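Local coordinates for protein pseudoalteromonas arctica PAMC 21717 (Pseudoalteromonas arctica, PDB 5YL7) that probably hydrolyses peptide bonds in proteins at low temperature, as a cold-active, calcium-binding serine protease of the subtilase family, at residues 222-227 against 241-246; 228-233 against 319-324; 19-24 against 327-332; 202-207 against 234-239; 11-16 against 256-261. One frame throughout, in Å; residues are numbered along the deposited sequence.

Contact 1. Residues 222-227 against 241-246. With CA (calcium ion), chain F.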
# COMPACT_ATOMS: atom_id res chain seq x y z
N ALA A 222 0.16 0.18 -11.61
CA ALA A 222 0.95 1.31 -12.17
C ALA A 222 0.44 2.60 -11.55
O ALA A 222 -0.66 2.72 -11.03
CB ALA A 222 0.83 1.34 -13.68
N SER A 223 1.27 3.66 -11.64
CA SER A 223 0.97 4.94 -11.07
C SER A 223 0.63 6.00 -12.09
O SER A 223 1.42 6.12 -13.09
CB SER A 223 2.15 5.44 -10.28
OG SER A 223 1.92 6.77 -9.82
N VAL A 224 -0.43 6.75 -11.91
CA VAL A 224 -0.71 7.99 -12.63
C VAL A 224 -0.41 9.16 -11.77
O VAL A 224 -0.49 9.16 -10.53
CB VAL A 224 -2.10 8.08 -13.23
CG1 VAL A 224 -2.33 6.98 -14.27
CG2 VAL A 224 -3.18 8.05 -12.17
N GLY A 225 -0.10 10.28 -12.43
CA GLY A 225 -0.03 11.60 -11.76
C GLY A 225 -1.34 12.27 -11.74
O GLY A 225 -2.37 11.79 -12.21
N ARG A 226 -1.33 13.53 -11.30
CA ARG A 226 -2.49 14.38 -11.22
C ARG A 226 -3.11 14.69 -12.57
O ARG A 226 -4.28 15.01 -12.63
CB ARG A 226 -2.11 15.64 -10.40
CG ARG A 226 -3.29 16.51 -10.04
CD ARG A 226 -2.85 17.54 -9.02
NE ARG A 226 -3.96 18.31 -8.48
CZ ARG A 226 -3.76 19.17 -7.47
NH1 ARG A 226 -2.56 19.40 -6.98
NH2 ARG A 226 -4.83 19.66 -6.89
N ASN A 227 -2.36 14.54 -13.65
CA ASN A 227 -2.91 14.65 -14.97
C ASN A 227 -3.69 13.44 -15.44
O ASN A 227 -4.31 13.47 -16.49
CB ASN A 227 -1.81 14.97 -16.04
CG ASN A 227 -0.79 13.85 -16.18
OD1 ASN A 227 -0.69 12.95 -15.33
ND2 ASN A 227 -0.11 13.80 -17.30
N ASP A 241 -2.18 -4.63 -14.04
CA ASP A 241 -3.61 -4.87 -14.08
C ASP A 241 -4.41 -3.64 -14.17
O ASP A 241 -5.41 -3.51 -14.93
CB ASP A 241 -4.00 -5.65 -12.82
CG ASP A 241 -3.37 -7.02 -12.81
OD1 ASP A 241 -3.64 -7.81 -13.80
OD2 ASP A 241 -2.62 -7.42 -11.89
N VAL A 242 -4.07 -2.62 -13.35
CA VAL A 242 -4.77 -1.33 -13.23
C VAL A 242 -3.77 -0.25 -12.87
O VAL A 242 -2.64 -0.55 -12.47
CB VAL A 242 -5.87 -1.36 -12.14
CG1 VAL A 242 -6.93 -2.43 -12.43
CG2 VAL A 242 -5.26 -1.59 -10.76
N ALA A 243 -4.21 1.00 -13.00
CA ALA A 243 -3.47 2.12 -12.51
C ALA A 243 -4.21 2.84 -11.42
O ALA A 243 -5.44 2.80 -11.37
CB ALA A 243 -3.15 3.08 -13.63
N ALA A 244 -3.48 3.62 -10.64
CA ALA A 244 -4.09 4.47 -9.60
C ALA A 244 -3.16 5.65 -9.37
O ALA A 244 -1.96 5.55 -9.70
CB ALA A 244 -4.36 3.67 -8.33
N PRO A 245 -3.62 6.73 -8.74
CA PRO A 245 -2.73 7.84 -8.47
C PRO A 245 -1.65 7.50 -7.52
O PRO A 245 -1.88 7.14 -6.36
CB PRO A 245 -3.71 8.91 -7.91
CG PRO A 245 -4.83 8.15 -7.41
CD PRO A 245 -5.01 7.02 -8.34
N GLY A 246 -0.38 7.70 -7.94
CA GLY A 246 0.77 7.70 -7.11
C GLY A 246 1.58 8.96 -7.04
O GLY A 246 2.54 9.06 -6.32
CA CA F . -2.70 -9.82 -12.15
O HOH W 1 -1.96 -9.14 -14.84
O HOH W 2 -3.27 -10.99 -14.15
O HOH W 3 -0.65 -9.16 -13.34
O HOH W 4 -0.75 -11.37 -11.65
O HOH W 5 -3.51 -12.03 -11.23
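Val-224 turns CG1 anti to its carbonyl carbon (chi1 -62°), which sets this methyl 4.0 Å from Ala-243 CB, while its other branch, CG2, lies 3.7 Å from Pro-245 N. Ser-223, one residue earlier, points to the other side of the sheet. Its OG stands anti to the backbone N (chi1 174°) and comes to 3.1 Å from Gly-246 CA; a CB on Gly-246 would run into this hydroxyl, whose main polar partner is Tyr-233 OH. The backbones between these side chains form a parallel ladder. Ala-222 N gives to Val-242 O, Ala-244 N to Ala-222 O, Val-224 N to Ala-244 O at 2.9 Å, and Gly-246 N to Val-224 O at 3.0 Å. This pairs strand 219-224 with strand 242-245, the outermost strand at one end of the seven-stranded parallel sheet of the subtilase fold. The two short segments are inclined by 42°, consistent with a twisted sheet. On the Ser-223 side, helix 280-297 packs against Ser-223 and Ala-244. Next to Val-242 in the chain, Asp-241 grips a calcium ion with both carboxylate oxygens, unequally: OD2 lies 2.4 Å and OD1 2.8 Å from the metal. Five waters share the ion, and Val-218 O and Glu-307 OE2 complete its shell.

Contact 2. Residues 228-233 against 319-324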
# COMPACT_ATOMS: atom_id res chain seq x y z
N GLY A 228 -3.66 12.32 -14.68
CA GLY A 228 -4.29 11.10 -15.15
C GLY A 228 -3.51 10.36 -16.24
O GLY A 228 -4.11 9.44 -16.82
N GLY A 229 -2.28 10.69 -16.43
CA GLY A 229 -1.40 9.95 -17.30
C GLY A 229 -0.33 9.28 -16.50
O GLY A 229 -0.12 9.56 -15.32
N ARG A 230 0.48 8.45 -17.18
CA ARG A 230 1.48 7.68 -16.46
C ARG A 230 2.42 8.55 -15.70
O ARG A 230 3.01 9.51 -16.24
CB ARG A 230 2.30 6.77 -17.44
CG ARG A 230 3.15 5.76 -16.69
CD ARG A 230 3.75 4.74 -17.62
NE ARG A 230 4.63 5.30 -18.64
CZ ARG A 230 5.89 5.62 -18.50
NH1 ARG A 230 6.58 5.44 -17.43
NH2 ARG A 230 6.53 6.11 -19.62
N ALA A 231 2.66 8.31 -14.43
CA ALA A 231 3.70 9.04 -13.70
C ALA A 231 5.02 8.70 -14.30
O ALA A 231 5.28 7.56 -14.67
CB ALA A 231 3.63 8.64 -12.20
N TYR A 232 5.91 9.70 -14.40
CA TYR A 232 7.14 9.53 -15.19
C TYR A 232 7.95 8.34 -14.78
O TYR A 232 8.64 7.73 -15.63
CB TYR A 232 8.00 10.79 -15.12
CG TYR A 232 8.40 11.24 -13.75
CD1 TYR A 232 9.55 10.80 -13.13
CD2 TYR A 232 7.61 12.16 -13.01
CE1 TYR A 232 9.94 11.25 -11.90
CE2 TYR A 232 7.97 12.63 -11.81
CZ TYR A 232 9.14 12.19 -11.22
OH TYR A 232 9.60 12.66 -9.98
N TYR A 233 7.98 7.95 -13.52
CA TYR A 233 8.79 6.87 -13.01
C TYR A 233 8.08 5.49 -13.11
O TYR A 233 8.74 4.51 -12.79
CB TYR A 233 9.15 7.13 -11.52
CG TYR A 233 7.91 7.35 -10.68
CD1 TYR A 233 7.10 6.28 -10.33
CD2 TYR A 233 7.44 8.62 -10.32
CE1 TYR A 233 5.89 6.47 -9.68
CE2 TYR A 233 6.27 8.81 -9.68
CZ TYR A 233 5.45 7.77 -9.41
OH TYR A 233 4.23 7.91 -8.77
N ALA A 319 -4.89 11.20 -20.07
CA ALA A 319 -3.62 11.46 -20.68
C ALA A 319 -2.91 10.15 -20.92
O ALA A 319 -3.23 9.13 -20.23
CB ALA A 319 -2.81 12.43 -19.83
N THR A 320 -1.89 10.17 -21.74
CA THR A 320 -1.21 8.96 -22.20
C THR A 320 -0.81 8.07 -20.93
O THR A 320 -0.11 8.56 -20.05
CB THR A 320 0.18 9.38 -22.88
OG1 THR A 320 -0.00 10.41 -23.90
CG2 THR A 320 0.86 8.19 -23.54
N CYS A 321 -1.20 6.79 -21.04
CA CYS A 321 -0.67 5.79 -20.10
C CYS A 321 -0.52 4.49 -20.87
O CYS A 321 -1.48 3.69 -20.88
CB CYS A 321 -1.57 5.67 -18.86
SG CYS A 321 -0.77 5.18 -17.33
N THR A 322 0.72 4.31 -21.37
CA THR A 322 0.93 3.15 -22.19
C THR A 322 1.17 1.90 -21.28
O THR A 322 2.04 1.93 -20.42
CB THR A 322 2.08 3.29 -23.20
OG1 THR A 322 2.19 4.64 -23.75
CG2 THR A 322 1.88 2.28 -24.35
N SER A 323 0.46 0.88 -21.61
CA SER A 323 0.60 -0.39 -20.87
C SER A 323 0.46 -0.24 -19.36
O SER A 323 1.28 -0.69 -18.58
CB SER A 323 1.87 -1.07 -21.19
OG SER A 323 1.96 -1.35 -22.64
N CYS A 324 -0.61 0.46 -19.00
CA CYS A 324 -0.94 0.83 -17.64
C CYS A 324 -2.15 0.05 -17.16
O CYS A 324 -2.89 0.51 -16.22
CB CYS A 324 -1.27 2.28 -17.53
SG CYS A 324 0.14 3.38 -17.77
O HOH W 6 2.92 6.25 -21.06
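The guanidinium of Arg-230 meets water 6 at its edge and in its plane, and through this water reaches the backbone of Thr-322: Arg-230 NE donates to the water over 3.1 Å, and Thr-322 N donates to it over 2.9 Å. Farther along the same loop, and without meeting 319-324, the Tyr-232 ring has Tyr-233 CD2 over the centre of one face, 3.9 Å above its plane. The motif is a short disulfide-closed loop, Cys-321 to Cys-324 with two residues between, laid against the loop that links strands 219-224 and 242-245. In the sulfur bridge Cys-321 SG lies 2.1 Å from Cys-324 SG, and the aliphatic part of Arg-230 touches both sulfurs: CB meets Cys-321 SG at 3.5 Å, and CD lies 3.9 Å from Cys-324 SG. The chain is straight as far as CD and then bends at chi3 (60°), which places NE off that line. Beyond it, NH1 is held by Ser-234 O, farther along its own loop, and by Asn-204 OD1 of the loop after strand 195-199, which with the water restrains the charged end. One direct backbone bond joins the two segments: Arg-230 N to Thr-320 O, 2.9 Å and nearly straight at 165°. Before it, Gly-229 sits so close that a CB there would collide with both Thr-320 O and Ala-319 CB; as deposited, Ala-319 CB stands 3.8 Å from Gly-229 CA.

Contact 3. Residues 19-24 against 327-332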
# COMPACT_ATOMS: atom_id res chain seq x y z
N GLY A 19 -7.13 12.73 -12.22
CA GLY A 19 -6.25 11.72 -11.62
C GLY A 19 -6.79 11.09 -10.34
O GLY A 19 -6.07 10.25 -9.77
N GLY A 20 -8.00 11.37 -9.92
CA GLY A 20 -8.48 10.84 -8.68
C GLY A 20 -9.22 9.54 -8.79
O GLY A 20 -9.55 9.01 -9.83
N LEU A 21 -9.46 8.95 -7.59
CA LEU A 21 -10.01 7.62 -7.42
C LEU A 21 -11.53 7.52 -7.43
O LEU A 21 -12.09 6.45 -7.26
CB LEU A 21 -9.45 6.99 -6.15
CG LEU A 21 -9.22 5.49 -6.15
CD1 LEU A 21 -8.09 5.05 -7.04
CD2 LEU A 21 -9.06 5.01 -4.72
N ASN A 22 -12.23 8.68 -7.52
CA ASN A 22 -13.69 8.73 -7.54
C ASN A 22 -14.28 8.14 -6.28
O ASN A 22 -15.23 7.37 -6.35
CB ASN A 22 -14.25 8.06 -8.82
CG ASN A 22 -15.63 8.54 -9.18
OD1 ASN A 22 -16.01 9.67 -8.84
ND2 ASN A 22 -16.37 7.67 -9.84
N LEU A 23 -13.72 8.56 -5.14
CA LEU A 23 -14.13 8.04 -3.82
C LEU A 23 -15.44 8.62 -3.25
O LEU A 23 -16.17 7.85 -2.64
CB LEU A 23 -13.01 8.18 -2.86
CG LEU A 23 -11.98 7.05 -2.99
CD1 LEU A 23 -10.65 7.46 -2.37
CD2 LEU A 23 -12.52 5.74 -2.37
N PRO A 24 -15.72 9.94 -3.38
CA PRO A 24 -16.92 10.40 -2.65
C PRO A 24 -18.17 9.64 -2.95
O PRO A 24 -18.93 9.30 -1.95
CB PRO A 24 -16.97 11.88 -3.10
CG PRO A 24 -15.52 12.28 -3.23
CD PRO A 24 -14.91 11.04 -3.90
N GLY A 327 -7.14 0.69 -17.07
CA GLY A 327 -7.66 2.03 -16.79
C GLY A 327 -7.26 2.45 -15.39
O GLY A 327 -6.48 1.72 -14.74
N ILE A 328 -7.78 3.58 -14.96
CA ILE A 328 -7.59 4.06 -13.58
C ILE A 328 -8.72 3.48 -12.74
O ILE A 328 -9.90 3.55 -13.10
CB ILE A 328 -7.59 5.58 -13.51
CG1 ILE A 328 -6.45 6.16 -14.35
CG2 ILE A 328 -7.57 6.11 -12.05
CD1 ILE A 328 -6.55 7.63 -14.63
N VAL A 329 -8.38 2.89 -11.60
CA VAL A 329 -9.41 2.37 -10.67
C VAL A 329 -10.44 3.45 -10.33
O VAL A 329 -10.05 4.58 -10.04
CB VAL A 329 -8.71 1.79 -9.40
CG1 VAL A 329 -9.73 1.52 -8.29
CG2 VAL A 329 -7.95 0.57 -9.78
N ASP A 330 -11.69 3.01 -10.43
CA ASP A 330 -12.82 3.90 -10.17
C ASP A 330 -13.57 3.31 -9.02
O ASP A 330 -14.23 2.31 -9.13
CB ASP A 330 -13.68 3.99 -11.45
CG ASP A 330 -14.93 4.77 -11.30
OD1 ASP A 330 -15.39 5.03 -10.16
OD2 ASP A 330 -15.55 5.14 -12.36
N ALA A 331 -13.35 3.94 -7.85
CA ALA A 331 -13.91 3.33 -6.62
C ALA A 331 -15.41 3.19 -6.71
O ALA A 331 -15.97 2.20 -6.24
CB ALA A 331 -13.55 4.16 -5.43
N ALA A 332 -16.07 4.22 -7.18
CA ALA A 332 -17.57 4.18 -7.25
C ALA A 332 -18.08 3.07 -8.11
O ALA A 332 -18.99 2.29 -7.73
CB ALA A 332 -18.11 5.50 -7.69
O HOH W 7 -11.17 7.00 -10.73
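Asn-22 and Asp-330 meet at the N-terminal end of helix 331-338, where Asp-330 is the N-cap: its OD1 accepts the backbone N-H of Ala-333. The same oxygen takes a hydrogen bond from Asn-22 ND2, 2.8 Å long and nearly straight at 168°. The two side chains lie side by side and point the same way, yet amide and carboxylate planes are turned 61° apart; OD1 lies in the amide plane, while ND2 comes from above the carboxylate plane, 39° out of it. An alanine at Asp-330 would probably leave Asn-22 ND2 and Ala-333 N without this shared acceptor and set the amide free to turn. The contact thus fastens the C-terminal helix of this subtilase to the start of the chain, and both parts pack on helix 280-297 through Leu-21, Leu-23 and Ala-331. Backbone bonds reinforce it: Ala-331 N reaches Leu-21 O at 2.9 Å, and Ala-332 N reaches Asn-22 O at 3.4 Å, a weak bond. Apolar contacts flank these bonds: Leu-23 CD2 touches Ala-331 CB at 3.6 Å, and Leu-21 CD1 runs alongside Val-329, 4.1 Å from its CB. Water 7 donates to both Gly-20 O and Val-329 O.

Contact 4. Residues 202-207 against 234-239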
# COMPACT_ATOMS: atom_id res chain seq x y z
N ASN A 202 9.23 1.62 -9.85
CA ASN A 202 9.47 3.04 -10.16
C ASN A 202 10.70 3.20 -11.04
O ASN A 202 11.39 4.21 -10.92
CB ASN A 202 9.63 3.88 -8.93
CG ASN A 202 8.49 3.73 -7.96
OD1 ASN A 202 7.28 3.51 -8.32
ND2 ASN A 202 8.79 3.87 -6.66
N ASP A 203 10.90 2.29 -11.95
CA ASP A 203 12.11 2.29 -12.83
C ASP A 203 11.82 2.80 -14.19
O ASP A 203 12.70 2.71 -15.10
CB ASP A 203 12.63 0.81 -12.84
CG ASP A 203 12.53 0.11 -11.39
OD1 ASP A 203 13.58 0.35 -10.75
OD2 ASP A 203 11.51 -0.60 -10.84
N ASN A 204 10.63 3.26 -14.56
CA ASN A 204 10.29 3.65 -15.88
C ASN A 204 10.71 2.53 -16.83
O ASN A 204 11.28 2.80 -17.92
CB ASN A 204 10.90 5.01 -16.31
CG ASN A 204 10.44 5.46 -17.62
OD1 ASN A 204 9.36 5.22 -18.10
ND2 ASN A 204 11.36 6.22 -18.35
N ASP A 205 10.32 1.30 -16.51
CA ASP A 205 10.81 0.17 -17.26
C ASP A 205 9.69 -0.87 -17.31
O ASP A 205 8.63 -0.78 -16.71
CB ASP A 205 12.08 -0.37 -16.59
CG ASP A 205 12.93 -1.40 -17.44
OD1 ASP A 205 12.73 -1.47 -18.60
OD2 ASP A 205 13.72 -1.99 -16.71
N ASN A 206 9.97 -1.95 -18.03
CA ASN A 206 9.02 -3.08 -18.20
C ASN A 206 8.81 -3.82 -16.91
O ASN A 206 9.67 -4.40 -16.24
CB ASN A 206 9.61 -4.04 -19.25
CG ASN A 206 8.77 -5.23 -19.59
OD1 ASN A 206 7.72 -5.45 -19.02
ND2 ASN A 206 9.30 -6.05 -20.55
N SER A 207 7.56 -3.83 -16.44
CA SER A 207 7.12 -4.42 -15.21
C SER A 207 7.26 -5.91 -15.16
O SER A 207 7.27 -6.46 -14.10
CB SER A 207 5.67 -4.00 -14.96
OG SER A 207 4.83 -4.44 -15.98
N SER A 234 6.79 5.47 -13.41
CA SER A 234 6.10 4.20 -13.20
C SER A 234 6.56 3.16 -14.18
O SER A 234 6.66 3.38 -15.39
CB SER A 234 4.64 4.45 -13.44
OG SER A 234 3.90 3.22 -13.08
N ASN A 235 6.75 1.95 -13.70
CA ASN A 235 6.84 0.79 -14.58
C ASN A 235 5.56 0.57 -15.30
O ASN A 235 4.48 1.09 -14.91
CB ASN A 235 7.31 -0.43 -13.81
CG ASN A 235 8.73 -0.37 -13.33
OD1 ASN A 235 9.55 0.42 -13.81
ND2 ASN A 235 9.07 -1.20 -12.34
N TYR A 236 5.63 -0.23 -16.35
CA TYR A 236 4.51 -0.42 -17.27
C TYR A 236 4.73 -1.73 -18.04
O TYR A 236 5.88 -2.17 -18.07
CB TYR A 236 4.38 0.78 -18.27
CG TYR A 236 5.60 1.00 -19.06
CD1 TYR A 236 5.99 0.14 -20.14
CD2 TYR A 236 6.59 1.90 -18.61
CE1 TYR A 236 7.25 0.24 -20.79
CE2 TYR A 236 7.79 2.08 -19.28
CZ TYR A 236 8.15 1.21 -20.29
OH TYR A 236 9.43 1.38 -20.85
N GLY A 237 3.71 -2.31 -18.56
CA GLY A 237 3.84 -3.60 -19.30
C GLY A 237 2.62 -4.41 -19.21
O GLY A 237 1.60 -4.01 -18.59
N SER A 238 2.70 -5.61 -19.80
CA SER A 238 1.54 -6.44 -19.89
C SER A 238 1.00 -6.97 -18.56
O SER A 238 -0.21 -7.16 -18.46
CB SER A 238 1.88 -7.69 -20.78
OG SER A 238 2.41 -7.30 -22.02
N ASN A 239 1.85 -7.09 -17.55
CA ASN A 239 1.39 -7.59 -16.30
C ASN A 239 0.81 -6.51 -15.39
O ASN A 239 0.33 -6.82 -14.30
CB ASN A 239 2.44 -8.40 -15.56
CG ASN A 239 3.56 -7.61 -15.02
OD1 ASN A 239 3.42 -6.37 -14.80
ND2 ASN A 239 4.69 -8.20 -14.69
O HOH W 8 11.33 2.89 -20.43
O HOH W 9 5.55 -6.35 -20.45
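Asn-235 reaches across to Asp-203 and Asp-205 with every side-chain atom engaged. Its CB lies 3.2 Å from Asp-205 O. CG, anti to the carbonyl carbon (chi1 -69°), stays close to that same oxygen. OD1 then accepts two backbone N-H groups, from Asp-205 N at 2.9 Å and Asp-203 N at 3.0 Å, which arrive from opposite faces of the amide plane. ND2 donates to Asp-203 OD2 over 2.9 Å, using the anti lone pair of that oxygen; the carboxylate and the amide are nearly coplanar, 21° apart. A second acceptor for ND2 is Ala-200 O.

Around this side chain, the loops that follow the neighbouring parallel strands 195-199 and 219-224 of the subtilase sheet are joined by a single beta bridge. Tyr-236 N gives to Asp-205 O at 3.1 Å, and Ser-207 N gives to Tyr-236 O at 2.9 Å. Asp-205 O also stands over the centre of the Tyr-236 ring. At the far end Ser-207 and Asn-239 exchange bonds: Ser-207 OG donates to Asn-239 OD1 over 2.7 Å, and Asn-239 ND2 to Ser-207 O over 3.2 Å. With donors on OD1 and acceptors at ND2, the amide of Asn-235 has its rotation fixed, since a flip would set its N-H groups against the backbone donors Asp-203 N and Asp-205 N.

Contact 5. Residues 11-16 against 256-261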
# COMPACT_ATOMS: atom_id res chain seq x y z
N GLN A 11 -5.96 16.26 -0.92
CA GLN A 11 -5.86 14.87 -1.38
C GLN A 11 -6.62 14.73 -2.69
O GLN A 11 -7.57 14.03 -2.87
CB GLN A 11 -6.42 13.92 -0.29
CG GLN A 11 -5.55 13.95 0.95
CD GLN A 11 -5.98 12.99 2.00
OE1 GLN A 11 -7.06 13.11 2.61
NE2 GLN A 11 -5.16 11.94 2.22
N TRP A 12 -6.01 15.40 -3.72
CA TRP A 12 -6.58 15.42 -5.08
C TRP A 12 -6.86 14.02 -5.62
O TRP A 12 -7.76 13.78 -6.42
CB TRP A 12 -5.63 16.17 -6.04
CG TRP A 12 -4.24 15.64 -6.09
CD1 TRP A 12 -3.17 16.03 -5.40
CD2 TRP A 12 -3.80 14.51 -6.90
NE1 TRP A 12 -2.10 15.23 -5.66
CE2 TRP A 12 -2.47 14.28 -6.58
CE3 TRP A 12 -4.40 13.68 -7.85
CZ2 TRP A 12 -1.72 13.22 -7.15
CZ3 TRP A 12 -3.65 12.65 -8.40
CH2 TRP A 12 -2.33 12.44 -8.07
N HIS A 13 -5.96 13.12 -5.18
CA HIS A 13 -5.95 11.74 -5.60
C HIS A 13 -7.20 10.95 -5.20
O HIS A 13 -7.46 9.88 -5.70
CB HIS A 13 -4.66 11.08 -5.17
CG HIS A 13 -4.21 11.44 -3.81
ND1 HIS A 13 -4.57 10.68 -2.70
CD2 HIS A 13 -3.50 12.53 -3.32
CE1 HIS A 13 -4.08 11.35 -1.62
NE2 HIS A 13 -3.43 12.44 -1.94
N TYR A 14 -8.01 11.47 -4.29
CA TYR A 14 -9.27 10.88 -3.91
C TYR A 14 -10.47 11.33 -4.70
O TYR A 14 -11.45 10.60 -4.74
CB TYR A 14 -9.57 11.14 -2.43
CG TYR A 14 -8.61 10.50 -1.40
CD1 TYR A 14 -7.71 9.49 -1.77
CD2 TYR A 14 -8.65 10.94 -0.10
CE1 TYR A 14 -6.91 8.93 -0.79
CE2 TYR A 14 -7.86 10.37 0.85
CZ TYR A 14 -6.99 9.35 0.52
OH TYR A 14 -6.16 8.76 1.48
N TYR A 15 -10.37 12.51 -5.32
CA TYR A 15 -11.63 13.09 -5.85
C TYR A 15 -11.48 13.89 -7.13
O TYR A 15 -12.57 14.16 -7.72
CB TYR A 15 -12.25 14.04 -4.80
CG TYR A 15 -11.50 15.30 -4.56
CD1 TYR A 15 -11.76 16.43 -5.31
CD2 TYR A 15 -10.54 15.44 -3.57
CE1 TYR A 15 -11.13 17.57 -5.14
CE2 TYR A 15 -9.82 16.55 -3.35
CZ TYR A 15 -10.10 17.72 -4.18
OH TYR A 15 -9.41 18.85 -4.06
N GLU A 16 -10.34 14.34 -7.56
CA GLU A 16 -10.31 15.18 -8.83
C GLU A 16 -10.62 14.30 -10.02
O GLU A 16 -10.35 13.11 -10.08
CB GLU A 16 -8.96 15.81 -9.01
CG GLU A 16 -8.75 16.97 -8.17
CD GLU A 16 -7.53 17.78 -8.49
OE1 GLU A 16 -6.64 17.35 -9.24
OE2 GLU A 16 -7.39 18.92 -7.95
N GLU A 256 1.93 18.15 -5.59
CA GLU A 256 1.50 17.26 -6.69
C GLU A 256 1.57 15.77 -6.28
O GLU A 256 1.03 14.89 -6.98
CB GLU A 256 2.36 17.45 -7.94
CG GLU A 256 2.20 18.82 -8.62
CD GLU A 256 0.86 19.01 -9.15
OE1 GLU A 256 0.56 18.39 -10.23
OE2 GLU A 256 -0.02 19.58 -8.55
N GLY A 257 2.22 15.44 -5.15
CA GLY A 257 2.26 14.07 -4.64
C GLY A 257 0.99 13.64 -3.96
O GLY A 257 -0.02 14.35 -3.92
N VAL A 258 1.13 12.49 -3.31
CA VAL A 258 0.04 11.87 -2.55
C VAL A 258 0.23 12.20 -1.07
O VAL A 258 1.31 11.95 -0.52
CB VAL A 258 -0.03 10.35 -2.81
CG1 VAL A 258 -0.90 9.67 -1.79
CG2 VAL A 258 -0.42 10.05 -4.21
N LEU A 259 -0.77 12.85 -0.49
CA LEU A 259 -0.67 13.30 0.91
C LEU A 259 -1.23 12.23 1.86
O LEU A 259 -2.26 11.63 1.63
CB LEU A 259 -1.54 14.53 1.10
CG LEU A 259 -1.50 15.23 2.45
CD1 LEU A 259 -0.15 15.78 2.80
CD2 LEU A 259 -2.50 16.36 2.55
N SER A 260 -0.41 11.97 2.90
CA SER A 260 -0.81 10.99 3.91
C SER A 260 -0.17 11.32 5.23
O SER A 260 0.59 12.27 5.39
CB SER A 260 -0.54 9.59 3.43
OG SER A 260 -1.22 8.65 4.20
N THR A 261 -0.49 10.46 6.22
CA THR A 261 0.18 10.46 7.54
C THR A 261 1.61 10.24 7.43
O THR A 261 2.08 9.40 6.60
CB THR A 261 -0.49 9.41 8.44
OG1 THR A 261 -0.69 8.18 7.70
CG2 THR A 261 -1.88 9.86 8.88
O HOH W 10 -3.99 9.52 3.84
O HOH W 11 -3.35 9.14 0.78
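His-13 and Val-258 cross at about a right angle, and Val-258 CG1 sits over one face of the imidazole, 3.8 Å from its centroid and 18° off the normal, a CH-pi contact. On the opposite face lies Gln-11 C, and Trp-12 NE1 stands at the ring edge. His-13 NE2 accepts Leu-259 N at 3.1 Å, with the donor far out of the ring plane (39°), while ND1 is bonded to His-286 NE2. An alanine at His-13 would probably leave Leu-259 N and His-286 NE2 without their partner and open a gap beneath Val-258 CG1. The neighbouring side chains bond to the same edge of the backbone: Trp-12 NE1 donates to Gly-257 O over 2.9 Å, and Gln-11, crossing Leu-259 at about a right angle, sends NE2 to Leu-259 O at 3.0 Å, while its OE1 accepts from Ala-119 N. Water 11 links Leu-259 O to Tyr-14 OH, donating to each. Three consecutive residues thus hold the start of strand 258-263, which pairs antiparallel with strand 272-277. From helix 12-15, Trp-12 and His-13 also rest on Pro-245 of strand 242-245, and Tyr-14 on Leu-23 of helix 23-27.

Overall arrangement
Starting at the N terminus, residues 11-16 close a loop of 239 residues onto 256-261 (contact 5), and 19-24 close a longer one of 302 residues onto 327-332 (contact 3); these two cross. Contacts 4 and 1, closed by 202-207 with 234-239 and by 222-227 with 241-246, lie within both long loops and cross each other. Contact 2, from 228-233 to 319-324, crosses contacts 1, 4 and 5 and falls within contact 3. Contact 1 touches all the others: strand 242-245 bonds to 327-329, Arg-226 forms salt bridges with Glu-16 and Glu-256, and Ser-223 meets Tyr-233 and Ser-234. Together the five tie one edge of the central sheet to both chain ends and the outer loops.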